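Local coordinates for protein adenylyltransferase VopS (Vibrio parahaemolyticus, PDB 3LET), which transfers AMP from ATP to a specific threonine of host Rho GTPases, blocking their downstream signalling and actin assembly in infected cells, at residues 175-179 and 286-290; 155-160 and 171-175. One frame throughout, in Å; residues are numbered along the deposited sequence.

Contact 1 (175-179 and 286-290)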
ATOM      1  N   TRP A 175      -8.166 -25.573   3.018  1.00 11.25           N
ATOM      2  CA  TRP A 175      -9.055 -24.441   2.786  1.00 11.54           C
ATOM      3  C   TRP A 175      -8.337 -23.432   1.911  1.00 12.64           C
ATOM      4  O   TRP A 175      -8.890 -22.967   0.921  1.00 14.01           O
ATOM      5  CB  TRP A 175      -9.450 -23.801   4.107  1.00  9.98           C
ATOM      6  CG  TRP A 175     -10.245 -22.528   3.935  1.00 10.39           C
ATOM      7  CD1 TRP A 175     -11.526 -22.387   3.423  1.00 15.52           C
ATOM      8  CD2 TRP A 175      -9.825 -21.233   4.330  1.00 11.89           C
ATOM      9  NE1 TRP A 175     -11.900 -21.057   3.468  1.00 16.77           N
ATOM     10  CE2 TRP A 175     -10.879 -20.337   4.026  1.00 15.05           C
ATOM     11  CE3 TRP A 175      -8.657 -20.736   4.929  1.00 14.86           C
ATOM     12  CZ2 TRP A 175     -10.774 -18.973   4.275  1.00 15.74           C
ATOM     13  CZ3 TRP A 175      -8.571 -19.382   5.181  1.00 13.49           C
ATOM     14  CH2 TRP A 175      -9.616 -18.524   4.846  1.00 15.04           C
ATOM     15  N   ILE A 176      -7.106 -23.106   2.275  1.00 15.55           N
ATOM     16  CA  ILE A 176      -6.340 -22.130   1.485  1.00 13.75           C
ATOM     17  C   ILE A 176      -6.123 -22.666   0.058  1.00 16.80           C
ATOM     18  O   ILE A 176      -6.330 -21.964  -0.929  1.00 13.17           O
ATOM     19  CB  ILE A 176      -4.976 -21.822   2.151  1.00 11.14           C
ATOM     20  CG1 ILE A 176      -5.173 -21.258   3.566  1.00 13.37           C
ATOM     21  CG2 ILE A 176      -4.190 -20.792   1.300  1.00 15.86           C
ATOM     22  CD1 ILE A 176      -3.884 -21.237   4.403  1.00 19.48           C
ATOM     23  N   ILE A 177      -5.696 -23.922  -0.036  1.00 11.63           N
ATOM     24  CA  ILE A 177      -5.363 -24.541  -1.309  1.00 12.04           C
ATOM     25  C   ILE A 177      -6.578 -24.525  -2.212  1.00 17.25           C
ATOM     26  O   ILE A 177      -6.470 -24.203  -3.393  1.00 15.91           O
ATOM     27  CB  ILE A 177      -4.858 -25.997  -1.108  1.00 16.67           C
ATOM     28  CG1 ILE A 177      -3.432 -25.969  -0.549  1.00 15.55           C
ATOM     29  CG2 ILE A 177      -4.890 -26.799  -2.441  1.00 15.94           C
ATOM     30  CD1 ILE A 177      -2.944 -27.330   0.077  1.00 16.96           C
ATOM     31  N   ASN A 178      -7.747 -24.835  -1.650  1.00 15.71           N
ATOM     32  CA  ASN A 178      -8.979 -24.883  -2.429  1.00 15.52           C
ATOM     33  C   ASN A 178      -9.429 -23.514  -2.914  1.00 15.53           C
ATOM     34  O   ASN A 178      -9.872 -23.353  -4.064  1.00 19.86           O
ATOM     35  CB  ASN A 178     -10.100 -25.490  -1.598  1.00 21.54           C
ATOM     36  CG  ASN A 178     -11.377 -25.642  -2.387  1.00 34.09           C
ATOM     37  OD1 ASN A 178     -11.481 -26.501  -3.256  1.00 32.73           O
ATOM     38  ND2 ASN A 178     -12.348 -24.795  -2.100  1.00 25.14           N
ATOM     39  N   ALA A 179      -9.276 -22.520  -2.053  1.00 19.90           N
ATOM     40  CA  ALA A 179      -9.667 -21.161  -2.395  1.00 21.20           C
ATOM     41  C   ALA A 179      -8.786 -20.569  -3.508  1.00 18.10           C
ATOM     42  O   ALA A 179      -9.252 -19.729  -4.292  1.00 23.04           O
ATOM     43  CB  ALA A 179      -9.647 -20.277  -1.142  1.00 19.51           C
ATOM     44  N   ARG A 286      -6.001 -15.057   3.241  1.00 15.03           N
ATOM     45  CA  ARG A 286      -6.356 -16.401   3.752  1.00 14.66           C
ATOM     46  C   ARG A 286      -5.229 -17.044   4.536  1.00 14.34           C
ATOM     47  O   ARG A 286      -5.466 -17.682   5.547  1.00 13.06           O
ATOM     48  CB  ARG A 286      -6.769 -17.305   2.589  1.00 12.84           C
ATOM     49  CG  ARG A 286      -8.022 -16.781   1.915  1.00 15.13           C
ATOM     50  CD  ARG A 286      -8.760 -17.833   1.079  1.00 18.43           C
ATOM     51  NE  ARG A 286      -9.942 -17.203   0.472  1.00 19.13           N
ATOM     52  CZ  ARG A 286      -9.907 -16.535  -0.667  1.00 25.70           C
ATOM     53  NH1 ARG A 286      -8.770 -16.465  -1.350  1.00 27.20           N
ATOM     54  NH2 ARG A 286     -11.001 -15.947  -1.135  1.00 32.43           N
ATOM     55  N   MET A 287      -3.990 -16.876   4.083  1.00 13.17           N
ATOM     56  CA  MET A 287      -2.874 -17.429   4.844  1.00 13.01           C
ATOM     57  C   MET A 287      -2.793 -16.734   6.210  1.00 11.75           C
ATOM     58  O   MET A 287      -2.600 -17.400   7.235  1.00 12.91           O
ATOM     59  CB  MET A 287      -1.568 -17.292   4.045  1.00 12.78           C
ATOM     60  CG  MET A 287      -0.298 -17.626   4.821  1.00 19.35           C
ATOM     61  SD  MET A 287      -0.183 -19.418   5.143  1.00 20.96           S
ATOM     62  CE  MET A 287       0.332 -20.008   3.512  1.00 21.26           C
ATOM     63  N   LEU A 288      -2.926 -15.400   6.274  1.00  9.58           N
ATOM     64  CA  LEU A 288      -2.856 -14.748   7.610  1.00 10.01           C
ATOM     65  C   LEU A 288      -4.034 -15.134   8.518  1.00 12.16           C
ATOM     66  O   LEU A 288      -3.871 -15.264   9.731  1.00 13.97           O
ATOM     67  CB  LEU A 288      -2.776 -13.208   7.528  1.00 11.59           C
ATOM     68  CG  LEU A 288      -1.502 -12.709   6.831  1.00 12.85           C
ATOM     69  CD1 LEU A 288      -1.505 -11.181   6.839  1.00 11.83           C
ATOM     70  CD2 LEU A 288      -0.244 -13.205   7.497  1.00 18.95           C
ATOM     71  N   TYR A 289      -5.212 -15.307   7.937  1.00 13.23           N
ATOM     72  CA  TYR A 289      -6.378 -15.730   8.714  1.00 15.31           C
ATOM     73  C   TYR A 289      -6.070 -17.090   9.338  1.00 14.60           C
ATOM     74  O   TYR A 289      -6.284 -17.282  10.546  1.00 16.78           O
ATOM     75  CB  TYR A 289      -7.608 -15.856   7.804  1.00 11.83           C
ATOM     76  CG  TYR A 289      -8.821 -16.450   8.522  1.00 12.35           C
ATOM     77  CD1 TYR A 289      -9.603 -15.657   9.373  1.00 16.48           C
ATOM     78  CD2 TYR A 289      -9.176 -17.789   8.336  1.00 13.46           C
ATOM     79  CE1 TYR A 289     -10.722 -16.174  10.026  1.00 15.44           C
ATOM     80  CE2 TYR A 289     -10.310 -18.339   9.008  1.00 13.02           C
ATOM     81  CZ  TYR A 289     -11.065 -17.525   9.836  1.00 21.53           C
ATOM     82  OH  TYR A 289     -12.155 -18.072  10.497  1.00 19.25           O
ATOM     83  N   ALA A 290      -5.596 -18.031   8.510  1.00 12.74           N
ATOM     84  CA  ALA A 290      -5.284 -19.390   8.980  1.00 15.27           C
ATOM     85  C   ALA A 290      -4.193 -19.383  10.036  1.00 15.51           C
ATOM     86  O   ALA A 290      -4.289 -20.092  11.024  1.00 13.62           O
ATOM     87  CB  ALA A 290      -4.867 -20.299   7.825  1.00 18.14           C
TER
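Segments 175-179 and 286-290 are helical and run nearly antiparallel, their axes 166° apart in direction and 10.3 Å at closest approach, with I176 and R286 nearest in register. W175 and R286 fill the gap between them. With CG anti to the backbone N (chi1 174°), the W175 indole reaches across to the second helix, and R286 crosses it at about a right angle, with CD over one face near its rim, 4.2 Å from the centroid of the six-membered ring, a CH-pi contact. A179 is small enough to let the arginine pass, its CB lying over a face of the guanidinium and 3.4 Å from R286 CD. The charged end goes on to a salt bridge with E307. At the far rim of the indole, W175 CZ3 meets Y289 CD2 at 3.6 Å, the rings inclined at 59°; the Y289 hydroxyl bonds to the backbone of N300. I176 extends CD1 to 3.7 Å from A290 CB and, more loosely, toward M287 SD, an apolar patch suited to the buried side. Helix 281-295 begins within the Fic motif HxFxDGNGRxxR and carries its last arginine, R286, a probable ATP ligand by similarity; helix 168-179 thus packs directly against the Fic active-site helix.

Contact 2 (155-160 and 171-175)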
ATOM      1  N   LEU A 155     -17.929 -22.819   6.299  1.00 49.40           N
ATOM      2  CA  LEU A 155     -17.953 -23.597   5.072  1.00 46.82           C
ATOM      3  C   LEU A 155     -18.131 -25.066   5.407  1.00 47.10           C
ATOM      4  O   LEU A 155     -17.462 -25.566   6.304  1.00 44.35           O
ATOM      5  CB  LEU A 155     -16.612 -23.488   4.371  1.00 39.14           C
ATOM      6  CG  LEU A 155     -16.338 -22.598   3.182  1.00 35.01           C
ATOM      7  CD1 LEU A 155     -15.084 -23.129   2.520  1.00 33.22           C
ATOM      8  CD2 LEU A 155     -17.493 -22.549   2.204  1.00 37.84           C
ATOM      9  N   PRO A 156     -18.986 -25.773   4.657  1.00 45.25           N
ATOM     10  CA  PRO A 156     -19.080 -27.226   4.834  1.00 46.77           C
ATOM     11  C   PRO A 156     -17.717 -27.869   4.584  1.00 35.61           C
ATOM     12  O   PRO A 156     -17.062 -27.449   3.617  1.00 28.92           O
ATOM     13  CB  PRO A 156     -20.071 -27.656   3.744  1.00 52.67           C
ATOM     14  CG  PRO A 156     -20.779 -26.398   3.326  1.00 54.33           C
ATOM     15  CD  PRO A 156     -19.795 -25.298   3.522  1.00 48.63           C
ATOM     16  N   GLU A 157     -17.306 -28.830   5.415  1.00 31.86           N
ATOM     17  CA  GLU A 157     -16.017 -29.506   5.256  1.00 26.88           C
ATOM     18  C   GLU A 157     -15.828 -29.984   3.835  1.00 33.35           C
ATOM     19  O   GLU A 157     -14.733 -29.904   3.310  1.00 27.01           O
ATOM     20  CB  GLU A 157     -15.900 -30.760   6.136  1.00 42.34           C
ATOM     21  CG  GLU A 157     -15.391 -30.603   7.559  1.00 41.53           C
ATOM     22  CD  GLU A 157     -14.286 -29.579   7.742  1.00 26.54           C
ATOM     23  OE1 GLU A 157     -13.089 -29.888   7.560  1.00 23.27           O
ATOM     24  OE2 GLU A 157     -14.627 -28.456   8.110  1.00 26.10           O
ATOM     25  N   ASP A 158     -16.889 -30.503   3.219  1.00 31.38           N
ATOM     26  CA  ASP A 158     -16.750 -31.219   1.945  1.00 37.71           C
ATOM     27  C   ASP A 158     -16.421 -30.298   0.783  1.00 31.39           C
ATOM     28  O   ASP A 158     -15.966 -30.752  -0.272  1.00 27.33           O
ATOM     29  CB  ASP A 158     -18.027 -31.997   1.628  1.00 63.19           C
ATOM     30  CG  ASP A 158     -18.063 -33.355   2.293  1.00 85.90           C
ATOM     31  OD1 ASP A 158     -17.063 -33.723   2.948  1.00 82.51           O
ATOM     32  OD2 ASP A 158     -19.089 -34.056   2.158  1.00 99.27           O
ATOM     33  N   ALA A 159     -16.683 -29.010   0.966  1.00 28.75           N
ATOM     34  CA  ALA A 159     -16.352 -28.014  -0.044  1.00 33.90           C
ATOM     35  C   ALA A 159     -14.831 -27.905  -0.266  1.00 35.42           C
ATOM     36  O   ALA A 159     -14.378 -27.622  -1.376  1.00 37.40           O
ATOM     37  CB  ALA A 159     -16.924 -26.668   0.357  1.00 35.15           C
ATOM     38  N   PHE A 160     -14.043 -28.131   0.785  1.00 28.65           N
ATOM     39  CA  PHE A 160     -12.584 -27.951   0.695  1.00 22.49           C
ATOM     40  C   PHE A 160     -11.776 -29.120   1.261  1.00 25.11           C
ATOM     41  O   PHE A 160     -10.589 -29.251   0.988  1.00 24.00           O
ATOM     42  CB  PHE A 160     -12.176 -26.657   1.418  1.00 24.52           C
ATOM     43  CG  PHE A 160     -12.363 -26.717   2.911  1.00 20.38           C
ATOM     44  CD1 PHE A 160     -11.299 -27.086   3.751  1.00 19.91           C
ATOM     45  CD2 PHE A 160     -13.582 -26.422   3.479  1.00 22.10           C
ATOM     46  CE1 PHE A 160     -11.469 -27.141   5.143  1.00 22.42           C
ATOM     47  CE2 PHE A 160     -13.771 -26.483   4.873  1.00 21.80           C
ATOM     48  CZ  PHE A 160     -12.712 -26.846   5.700  1.00 23.97           C
ATOM     49  N   ARG A 171      -6.506 -29.003   7.858  1.00 15.53           N
ATOM     50  CA  ARG A 171      -7.779 -28.431   7.434  1.00 15.21           C
ATOM     51  C   ARG A 171      -7.574 -27.010   6.887  1.00 13.13           C
ATOM     52  O   ARG A 171      -8.147 -26.632   5.863  1.00 17.69           O
ATOM     53  CB  ARG A 171      -8.778 -28.370   8.609  1.00 14.36           C
ATOM     54  CG  ARG A 171      -9.240 -29.779   9.064  1.00 16.38           C
ATOM     55  CD  ARG A 171     -10.224 -29.713  10.231  1.00 21.22           C
ATOM     56  NE  ARG A 171     -11.392 -28.917   9.876  1.00 22.70           N
ATOM     57  CZ  ARG A 171     -11.728 -27.763  10.446  1.00 23.52           C
ATOM     58  NH1 ARG A 171     -11.014 -27.252  11.450  1.00 18.08           N
ATOM     59  NH2 ARG A 171     -12.827 -27.143  10.029  1.00 22.63           N
ATOM     60  N   ALA A 172      -6.763 -26.223   7.581  1.00 11.74           N
ATOM     61  CA  ALA A 172      -6.516 -24.841   7.145  1.00 11.15           C
ATOM     62  C   ALA A 172      -5.784 -24.860   5.810  1.00 14.92           C
ATOM     63  O   ALA A 172      -6.133 -24.112   4.910  1.00 14.93           O
ATOM     64  CB  ALA A 172      -5.711 -24.103   8.184  1.00 13.32           C
ATOM     65  N   ALA A 173      -4.775 -25.719   5.675  1.00 12.57           N
ATOM     66  CA  ALA A 173      -4.071 -25.857   4.389  1.00 16.20           C
ATOM     67  C   ALA A 173      -5.030 -26.201   3.257  1.00 18.42           C
ATOM     68  O   ALA A 173      -5.005 -25.571   2.210  1.00 12.81           O
ATOM     69  CB  ALA A 173      -2.949 -26.895   4.470  1.00 12.99           C
ATOM     70  N   ALA A 174      -5.909 -27.176   3.468  1.00 15.21           N
ATOM     71  CA  ALA A 174      -6.897 -27.543   2.455  1.00 14.10           C
ATOM     72  C   ALA A 174      -7.795 -26.393   2.040  1.00 17.30           C
ATOM     73  O   ALA A 174      -8.163 -26.269   0.864  1.00 17.12           O
ATOM     74  CB  ALA A 174      -7.786 -28.711   2.970  1.00 19.00           C
ATOM     75  N   TRP A 175      -8.166 -25.573   3.018  1.00 11.25           N
ATOM     76  CA  TRP A 175      -9.055 -24.441   2.786  1.00 11.54           C
ATOM     77  C   TRP A 175      -8.337 -23.432   1.911  1.00 12.64           C
ATOM     78  O   TRP A 175      -8.890 -22.967   0.921  1.00 14.01           O
ATOM     79  CB  TRP A 175      -9.450 -23.801   4.107  1.00  9.98           C
ATOM     80  CG  TRP A 175     -10.245 -22.528   3.935  1.00 10.39           C
ATOM     81  CD1 TRP A 175     -11.526 -22.387   3.423  1.00 15.52           C
ATOM     82  CD2 TRP A 175      -9.825 -21.233   4.330  1.00 11.89           C
ATOM     83  NE1 TRP A 175     -11.900 -21.057   3.468  1.00 16.77           N
ATOM     84  CE2 TRP A 175     -10.879 -20.337   4.026  1.00 15.05           C
ATOM     85  CE3 TRP A 175      -8.657 -20.736   4.929  1.00 14.86           C
ATOM     86  CZ2 TRP A 175     -10.774 -18.973   4.275  1.00 15.74           C
ATOM     87  CZ3 TRP A 175      -8.571 -19.382   5.181  1.00 13.49           C
ATOM     88  CH2 TRP A 175      -9.616 -18.524   4.846  1.00 15.04           C
TER
HETATM   89  O   HOH W   1      -8.157 -28.407  -0.787  1.00 26.27           O
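The carboxylate oxygen E157 OE1 accepts two hydrogen bonds, one from R171 NE across the contact and one from N161 ND2 just beyond the segment. The first is nearly straight, 3.0 Å from R171 NE to E157 OE1, and the neighbouring R171 NH2 donates to E157 OE2 at 2.9 Å, making a bidentate, side-on salt bridge between a short, weakly bonded helical turn and helix 168-179. That helix packs on the Fic-motif helix 281-295; the turn covers another side of it. The carboxylate is tilted 43° from the guanidinium plane, although both of its oxygens lie close to that plane; OE2 is met on its syn side but tilted out of the carboxylate plane, OE1 from above it. The arginine bends at chi3 to present this edge, while NH1 serves F299 O and N168 OD1. All three nitrogens are therefore engaged, which should hold the group in one orientation.

Next to the ion pair, F160 supplies the apolar part. Its CG sits between the backbone N and the carbonyl carbon (chi1 68°), directing the ring at the helix. There the indole of W175 turns its edge to the phenyl face, a T-shaped pair with planes at 80°, while A174 CB approaches the phenyl edge. A flat phenyl suits this place because it can lie close to the helix backbone, and the small A174 leaves it room: F160 CE1 comes to 3.4 Å from R171 O. L155 CD1 meets the same indole at its edge, 3.7 Å from W175 CD1. One water donates to both F160 O and A174 O, the latter 2.7 Å from the water oxygen.

Both contacts use helix 168-179 and share W175, whose indole has R286 and Y289 of contact 1 on the one hand and L155 and F160 of contact 2 on the other. Contact 1 is the more buried: it joins two helices by apolar and aromatic packing, with the polar ends of its side chains turned to partners beyond the segments. Contact 2 lies farther from the centre of the chain and is only partly buried, so a salt bridge and a bridging water add to its aromatic core. The two meet directly where A290 CB approaches A172 CB and N178 packs on F160. Helix 168-179 thus lies between the Fic helix and the outer turn.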